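Local structure of outer membrane protein OMP121 (Bacteroides thetaiotaomicron, 5FQ8) at residues I177-L191 with P971-F984. The protein is a TonB-dependent receptor family protein of the outer membrane that binds calcium and probably takes up nutrients across that membrane. Numbering follows the deposited sequence.
With C8E ((hydroxyethyloxy)tri(ethyloxy)octane), chain O.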
loop_
_atom_site.group_PDB
_atom_site.type_symbol
_atom_site.label_atom_id
_atom_site.label_comp_id
_atom_site.label_asym_id
_atom_site.label_seq_id
_atom_site.Cartn_x
_atom_site.Cartn_y
_atom_site.Cartn_z
ATOM N N ILE B 177 -21.269 -39.194 -22.071
ATOM C CA ILE B 177 -20.057 -38.397 -21.966
ATOM C C ILE B 177 -19.815 -37.734 -23.305
ATOM O O ILE B 177 -19.656 -38.422 -24.314
ATOM C CB ILE B 177 -18.844 -39.247 -21.571
ATOM C CG1 ILE B 177 -19.060 -39.937 -20.233
ATOM C CG2 ILE B 177 -17.603 -38.391 -21.523
ATOM C CD1 ILE B 177 -17.953 -40.889 -19.883
ATOM N N GLU B 178 -19.757 -36.410 -23.313
ATOM C CA GLU B 178 -19.408 -35.629 -24.491
ATOM C C GLU B 178 -18.117 -34.870 -24.244
ATOM O O GLU B 178 -18.018 -34.123 -23.277
ATOM C CB GLU B 178 -20.518 -34.651 -24.836
ATOM C CG GLU B 178 -20.221 -33.791 -26.033
ATOM C CD GLU B 178 -21.306 -32.796 -26.289
ATOM O OE1 GLU B 178 -22.390 -32.953 -25.696
ATOM O OE2 GLU B 178 -21.072 -31.854 -27.073
ATOM N N TYR B 179 -17.141 -35.061 -25.113
ATOM C CA TYR B 179 -15.873 -34.350 -25.052
ATOM C C TYR B 179 -15.748 -33.405 -26.235
ATOM O O TYR B 179 -16.115 -33.759 -27.349
ATOM C CB TYR B 179 -14.717 -35.315 -25.052
ATOM C CG TYR B 179 -13.363 -34.690 -25.272
ATOM C CD1 TYR B 179 -12.784 -33.885 -24.309
ATOM C CD2 TYR B 179 -12.646 -34.941 -26.425
ATOM C CE1 TYR B 179 -11.543 -33.333 -24.497
ATOM C CE2 TYR B 179 -11.403 -34.403 -26.621
ATOM C CZ TYR B 179 -10.854 -33.596 -25.655
ATOM O OH TYR B 179 -9.608 -33.049 -25.853
ATOM N N ASN B 180 -15.249 -32.195 -25.986
ATOM C CA ASN B 180 -14.865 -31.268 -27.042
ATOM C C ASN B 180 -13.422 -30.862 -26.808
ATOM O O ASN B 180 -13.084 -30.371 -25.729
ATOM C CB ASN B 180 -15.762 -30.033 -27.066
ATOM C CG ASN B 180 -17.158 -30.339 -27.521
ATOM O OD1 ASN B 180 -17.446 -30.337 -28.708
ATOM N ND2 ASN B 180 -18.043 -30.599 -26.576
ATOM N N GLY B 181 -12.578 -31.073 -27.802
ATOM C CA GLY B 181 -11.182 -30.723 -27.691
ATOM C C GLY B 181 -10.792 -29.805 -28.823
ATOM O O GLY B 181 -11.029 -30.116 -29.982
ATOM N N GLY B 182 -10.206 -28.653 -28.509
ATOM C CA GLY B 182 -9.997 -27.625 -29.498
ATOM C C GLY B 182 -8.576 -27.106 -29.483
ATOM O O GLY B 182 -7.842 -27.244 -28.515
ATOM N N VAL B 183 -8.218 -26.482 -30.593
ATOM C CA VAL B 183 -6.904 -25.905 -30.817
ATOM C C VAL B 183 -7.093 -24.770 -31.801
ATOM O O VAL B 183 -7.788 -24.933 -32.800
ATOM C CB VAL B 183 -5.919 -26.956 -31.358
ATOM C CG1 VAL B 183 -4.811 -26.291 -32.084
ATOM C CG2 VAL B 183 -5.369 -27.787 -30.239
ATOM N N GLN B 184 -6.524 -23.606 -31.524
ATOM C CA GLN B 184 -6.742 -22.515 -32.464
ATOM C C GLN B 184 -5.623 -21.500 -32.380
ATOM O O GLN B 184 -5.033 -21.290 -31.326
ATOM C CB GLN B 184 -8.090 -21.822 -32.252
ATOM C CG GLN B 184 -8.083 -20.784 -31.205
ATOM C CD GLN B 184 -9.227 -19.820 -31.342
ATOM O OE1 GLN B 184 -10.353 -20.210 -31.599
ATOM N NE2 GLN B 184 -8.941 -18.541 -31.154
ATOM N N TRP B 185 -5.332 -20.889 -33.517
ATOM C CA TRP B 185 -4.286 -19.897 -33.648
ATOM C C TRP B 185 -4.890 -18.522 -33.871
ATOM O O TRP B 185 -5.969 -18.388 -34.447
ATOM C CB TRP B 185 -3.370 -20.236 -34.811
ATOM C CG TRP B 185 -2.612 -21.442 -34.619
ATOM C CD1 TRP B 185 -1.334 -21.536 -34.218
ATOM C CD2 TRP B 185 -3.074 -22.762 -34.802
ATOM N NE1 TRP B 185 -0.953 -22.841 -34.136
ATOM C CE2 TRP B 185 -2.016 -23.617 -34.498
ATOM C CE3 TRP B 185 -4.285 -23.312 -35.200
ATOM C CZ2 TRP B 185 -2.126 -24.986 -34.582
ATOM C CZ3 TRP B 185 -4.390 -24.669 -35.285
ATOM C CH2 TRP B 185 -3.319 -25.491 -34.978
ATOM N N SER B 186 -4.170 -17.495 -33.438
ATOM C CA SER B 186 -4.540 -16.121 -33.737
ATOM C C SER B 186 -3.349 -15.409 -34.353
ATOM O O SER B 186 -2.232 -15.529 -33.849
ATOM C CB SER B 186 -5.022 -15.400 -32.490
ATOM O OG SER B 186 -4.220 -15.697 -31.365
ATOM N N THR B 187 -3.581 -14.723 -35.474
ATOM C CA THR B 187 -2.600 -13.842 -36.081
ATOM C C THR B 187 -3.191 -12.450 -36.287
ATOM O O THR B 187 -4.408 -12.254 -36.294
ATOM C CB THR B 187 -2.111 -14.365 -37.414
ATOM O OG1 THR B 187 -3.207 -14.367 -38.325
ATOM C CG2 THR B 187 -1.558 -15.741 -37.261
ATOM N N VAL B 188 -2.300 -11.481 -36.485
ATOM C CA VAL B 188 -2.694 -10.078 -36.471
ATOM C C VAL B 188 -3.464 -9.728 -37.737
ATOM O O VAL B 188 -3.069 -10.094 -38.847
ATOM C CB VAL B 188 -1.450 -9.195 -36.293
ATOM C CG1 VAL B 188 -0.462 -9.455 -37.400
ATOM C CG2 VAL B 188 -1.844 -7.755 -36.237
ATOM N N LEU B 189 -4.568 -9.000 -37.569
ATOM C CA LEU B 189 -5.599 -8.850 -38.595
ATOM C C LEU B 189 -5.444 -7.609 -39.449
ATOM O O LEU B 189 -5.630 -7.681 -40.664
ATOM C CB LEU B 189 -6.983 -8.815 -37.951
ATOM C CG LEU B 189 -8.143 -8.524 -38.895
ATOM C CD1 LEU B 189 -8.265 -9.636 -39.887
ATOM C CD2 LEU B 189 -9.434 -8.372 -38.133
ATOM N N ARG B 190 -5.151 -6.467 -38.829
ATOM C CA ARG B 190 -5.044 -5.199 -39.546
ATOM C C ARG B 190 -4.101 -4.317 -38.747
ATOM O O ARG B 190 -4.376 -3.992 -37.591
ATOM C CB ARG B 190 -6.423 -4.559 -39.730
ATOM C CG ARG B 190 -6.554 -3.074 -39.437
ATOM C CD ARG B 190 -6.336 -2.198 -40.669
ATOM N NE ARG B 190 -7.255 -2.489 -41.767
ATOM C CZ ARG B 190 -8.418 -1.877 -41.955
ATOM N NH1 ARG B 190 -8.808 -0.943 -41.109
ATOM N NH2 ARG B 190 -9.187 -2.199 -42.987
ATOM N N LEU B 191 -2.968 -4.006 -39.328
ATOM C CA LEU B 191 -2.073 -2.989 -38.822
ATOM C C LEU B 191 -2.217 -1.753 -39.686
ATOM O O LEU B 191 -2.709 -1.837 -40.813
ATOM C CB LEU B 191 -0.622 -3.475 -38.844
ATOM C CG LEU B 191 -0.291 -4.651 -37.930
ATOM C CD1 LEU B 191 1.079 -5.190 -38.241
ATOM C CD2 LEU B 191 -0.369 -4.230 -36.489
ATOM N N PRO B 971 -3.572 -4.352 -31.474
ATOM C CA PRO B 971 -4.182 -4.726 -32.751
ATOM C C PRO B 971 -5.146 -5.889 -32.597
ATOM O O PRO B 971 -4.923 -6.794 -31.798
ATOM C CB PRO B 971 -2.978 -5.121 -33.605
ATOM C CG PRO B 971 -1.838 -4.457 -33.002
ATOM C CD PRO B 971 -2.108 -4.358 -31.546
ATOM N N SER B 972 -6.226 -5.856 -33.370
ATOM C CA SER B 972 -7.156 -6.971 -33.364
ATOM C C SER B 972 -6.564 -8.141 -34.125
ATOM O O SER B 972 -5.632 -7.998 -34.915
ATOM C CB SER B 972 -8.498 -6.578 -33.961
ATOM O OG SER B 972 -8.456 -6.563 -35.371
ATOM N N SER B 973 -7.088 -9.317 -33.857
ATOM C CA SER B 973 -6.490 -10.516 -34.408
ATOM C C SER B 973 -7.478 -11.263 -35.282
ATOM O O SER B 973 -8.688 -11.040 -35.243
ATOM C CB SER B 973 -5.979 -11.447 -33.308
ATOM O OG SER B 973 -7.051 -11.962 -32.549
ATOM N N ARG B 974 -6.910 -12.156 -36.073
ATOM C CA ARG B 974 -7.627 -13.102 -36.918
ATOM C C ARG B 974 -7.515 -14.476 -36.272
ATOM O O ARG B 974 -6.407 -14.926 -35.980
ATOM C CB ARG B 974 -6.991 -13.110 -38.303
ATOM C CG ARG B 974 -7.884 -13.311 -39.418
ATOM C CD ARG B 974 -7.068 -13.811 -40.570
ATOM N NE ARG B 974 -6.052 -12.861 -41.008
ATOM C CZ ARG B 974 -6.278 -11.890 -41.882
ATOM N NH1 ARG B 974 -7.484 -11.734 -42.387
ATOM N NH2 ARG B 974 -5.306 -11.075 -42.239
ATOM N N ARG B 975 -8.635 -15.138 -36.028
ATOM C CA ARG B 975 -8.606 -16.404 -35.305
ATOM C C ARG B 975 -9.144 -17.557 -36.145
ATOM O O ARG B 975 -10.120 -17.400 -36.879
ATOM C CB ARG B 975 -9.384 -16.277 -34.005
ATOM C CG ARG B 975 -8.780 -15.266 -33.077
ATOM C CD ARG B 975 -9.668 -14.983 -31.899
ATOM N NE ARG B 975 -10.898 -14.287 -32.258
ATOM C CZ ARG B 975 -10.996 -12.973 -32.423
ATOM N NH1 ARG B 975 -9.931 -12.204 -32.279
ATOM N NH2 ARG B 975 -12.159 -12.423 -32.736
ATOM N N PHE B 976 -8.508 -18.725 -36.014
ATOM C CA PHE B 976 -8.850 -19.900 -36.815
ATOM C C PHE B 976 -8.343 -21.171 -36.141
ATOM O O PHE B 976 -7.185 -21.235 -35.733
ATOM C CB PHE B 976 -8.272 -19.791 -38.228
ATOM C CG PHE B 976 -6.790 -19.511 -38.284
ATOM C CD1 PHE B 976 -6.314 -18.216 -38.289
ATOM C CD2 PHE B 976 -5.880 -20.539 -38.377
ATOM C CE1 PHE B 976 -4.957 -17.960 -38.361
ATOM C CE2 PHE B 976 -4.525 -20.292 -38.448
ATOM C CZ PHE B 976 -4.060 -19.001 -38.442
ATOM N N GLY B 977 -9.186 -22.192 -36.063
ATOM C CA GLY B 977 -8.732 -23.422 -35.450
ATOM C C GLY B 977 -9.510 -24.664 -35.844
ATOM O O GLY B 977 -10.232 -24.683 -36.839
ATOM N N PHE B 978 -9.329 -25.712 -35.035
ATOM C CA PHE B 978 -9.995 -26.997 -35.178
ATOM C C PHE B 978 -10.655 -27.390 -33.865
ATOM O O PHE B 978 -10.255 -26.947 -32.798
ATOM C CB PHE B 978 -9.019 -28.098 -35.590
ATOM C CG PHE B 978 -8.491 -27.934 -36.972
ATOM C CD1 PHE B 978 -9.331 -28.056 -38.061
ATOM C CD2 PHE B 978 -7.161 -27.659 -37.185
ATOM C CE1 PHE B 978 -8.857 -27.902 -39.342
ATOM C CE2 PHE B 978 -6.673 -27.502 -38.459
ATOM C CZ PHE B 978 -7.525 -27.622 -39.546
ATOM N N ASN B 979 -11.672 -28.241 -33.956
ATOM C CA ASN B 979 -12.371 -28.753 -32.786
ATOM C C ASN B 979 -12.792 -30.187 -33.047
ATOM O O ASN B 979 -13.329 -30.493 -34.111
ATOM C CB ASN B 979 -13.607 -27.923 -32.449
ATOM C CG ASN B 979 -14.348 -28.450 -31.226
ATOM O OD1 ASN B 979 -13.745 -28.710 -30.194
ATOM N ND2 ASN B 979 -15.656 -28.602 -31.339
ATOM N N LEU B 980 -12.564 -31.056 -32.073
ATOM C CA LEU B 980 -12.974 -32.447 -32.142
ATOM C C LEU B 980 -14.067 -32.678 -31.118
ATOM O O LEU B 980 -13.915 -32.308 -29.959
ATOM C CB LEU B 980 -11.787 -33.364 -31.893
ATOM C CG LEU B 980 -12.059 -34.856 -31.883
ATOM C CD1 LEU B 980 -12.941 -35.192 -33.033
ATOM C CD2 LEU B 980 -10.768 -35.639 -31.980
ATOM N N MET B 981 -15.176 -33.258 -31.549
ATOM C CA MET B 981 -16.279 -33.591 -30.665
ATOM C C MET B 981 -16.467 -35.096 -30.667
ATOM O O MET B 981 -16.361 -35.735 -31.708
ATOM C CB MET B 981 -17.546 -32.906 -31.090
ATOM C CG MET B 981 -18.662 -33.049 -30.121
ATOM S SD MET B 981 -19.797 -34.339 -30.527
ATOM C CE MET B 981 -21.333 -33.532 -30.159
ATOM N N VAL B 982 -16.699 -35.666 -29.494
ATOM C CA VAL B 982 -16.677 -37.111 -29.309
ATOM C C VAL B 982 -17.756 -37.486 -28.315
ATOM O O VAL B 982 -17.580 -37.296 -27.114
ATOM C CB VAL B 982 -15.304 -37.583 -28.800
ATOM C CG1 VAL B 982 -15.318 -39.053 -28.593
ATOM C CG2 VAL B 982 -14.195 -37.197 -29.753
ATOM N N LYS B 983 -18.879 -38.004 -28.782
ATOM C CA LYS B 983 -19.916 -38.451 -27.864
ATOM C C LYS B 983 -19.657 -39.888 -27.437
ATOM O O LYS B 983 -19.261 -40.726 -28.247
ATOM C CB LYS B 983 -21.300 -38.331 -28.497
ATOM C CG LYS B 983 -22.150 -37.195 -27.941
ATOM C CD LYS B 983 -23.612 -37.318 -28.359
ATOM C CE LYS B 983 -24.494 -36.223 -27.759
ATOM N NZ LYS B 983 -24.233 -34.882 -28.360
ATOM N N PHE B 984 -19.835 -40.150 -26.149
ATOM C CA PHE B 984 -19.751 -41.494 -25.608
ATOM C C PHE B 984 -21.106 -41.858 -25.052
ATOM O O PHE B 984 -21.402 -43.022 -24.813
ATOM C CB PHE B 984 -18.719 -41.603 -24.491
ATOM C CG PHE B 984 -17.296 -41.525 -24.942
ATOM C CD1 PHE B 984 -16.625 -42.652 -25.347
ATOM C CD2 PHE B 984 -16.616 -40.334 -24.892
ATOM C CE1 PHE B 984 -15.316 -42.586 -25.729
ATOM C CE2 PHE B 984 -15.309 -40.260 -25.270
ATOM C CZ PHE B 984 -14.650 -41.385 -25.685
ATOM O OXT PHE B 984 -21.914 -40.966 -24.799
HETATM C C1 C8E O . -12.117 -22.654 -41.980
HETATM C C2 C8E O . -11.594 -21.240 -42.191
HETATM C C3 C8E O . -10.069 -21.186 -42.160
HETATM C C4 C8E O . -9.573 -19.755 -42.343
HETATM C C5 C8E O . -8.083 -19.655 -42.654
HETATM C C6 C8E O . -7.408 -18.630 -41.743
HETATM C C7 C8E O . -5.903 -18.545 -41.968
HETATM C C8 C8E O . -5.528 -17.181 -42.530
HETATM O O9 C8E O . -4.129 -17.025 -42.548
HETATM O O HOH W 1 -6.370 -3.872 -35.383
#
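Trp-185 and Phe-976 face each other as a hydrogen-bonded antiparallel pair where the first and last strands of the transmembrane barrel meet, the closure expected of a TonB-dependent receptor. Phe-976 places CG between its backbone N and carbonyl carbon (chi1 53°), which swings the ring across to Trp-185, whose CB makes an off-centre CH-pi contact 4.2 Å from the ring centroid. Thr-187 OG1 lies at the ring's edge, while the detergent carbon C8E C7 sits 3.6 Å above the centre of the opposite face from Trp-185 O. With an alanine in place of Phe-976, the ring between Trp-185 CB and the detergent chain is gone, and a gap would probably open there, costing the CH-pi contact. Further along, Leu-189 CD1 lies 3.4 Å over one face of the Arg-974 guanidinium. On the other side of the sheet, the Gln-184 amide runs alongside Arg-975, its plane 12° from the guanidinium's, and OE1 is held by Tyr-934 OH. Gly-977, which has no side chain, forms a non-hydrogen-bonded pair with Gln-184, whose CB packs against the glycine CA at 3.6 Å. Near the C-terminus a long salt bridge joins Glu-178 OE1 to Lys-983 NZ (3.8 Å). Paired backbone hydrogen bonds run from Tyr-179 with Val-982 to Thr-187 with Arg-974. Strand 177-188 pairs in turn with strand 252-264, where Phe-253 meets Trp-185 edge-to-face, and strand 973-983 pairs with strand 928-941.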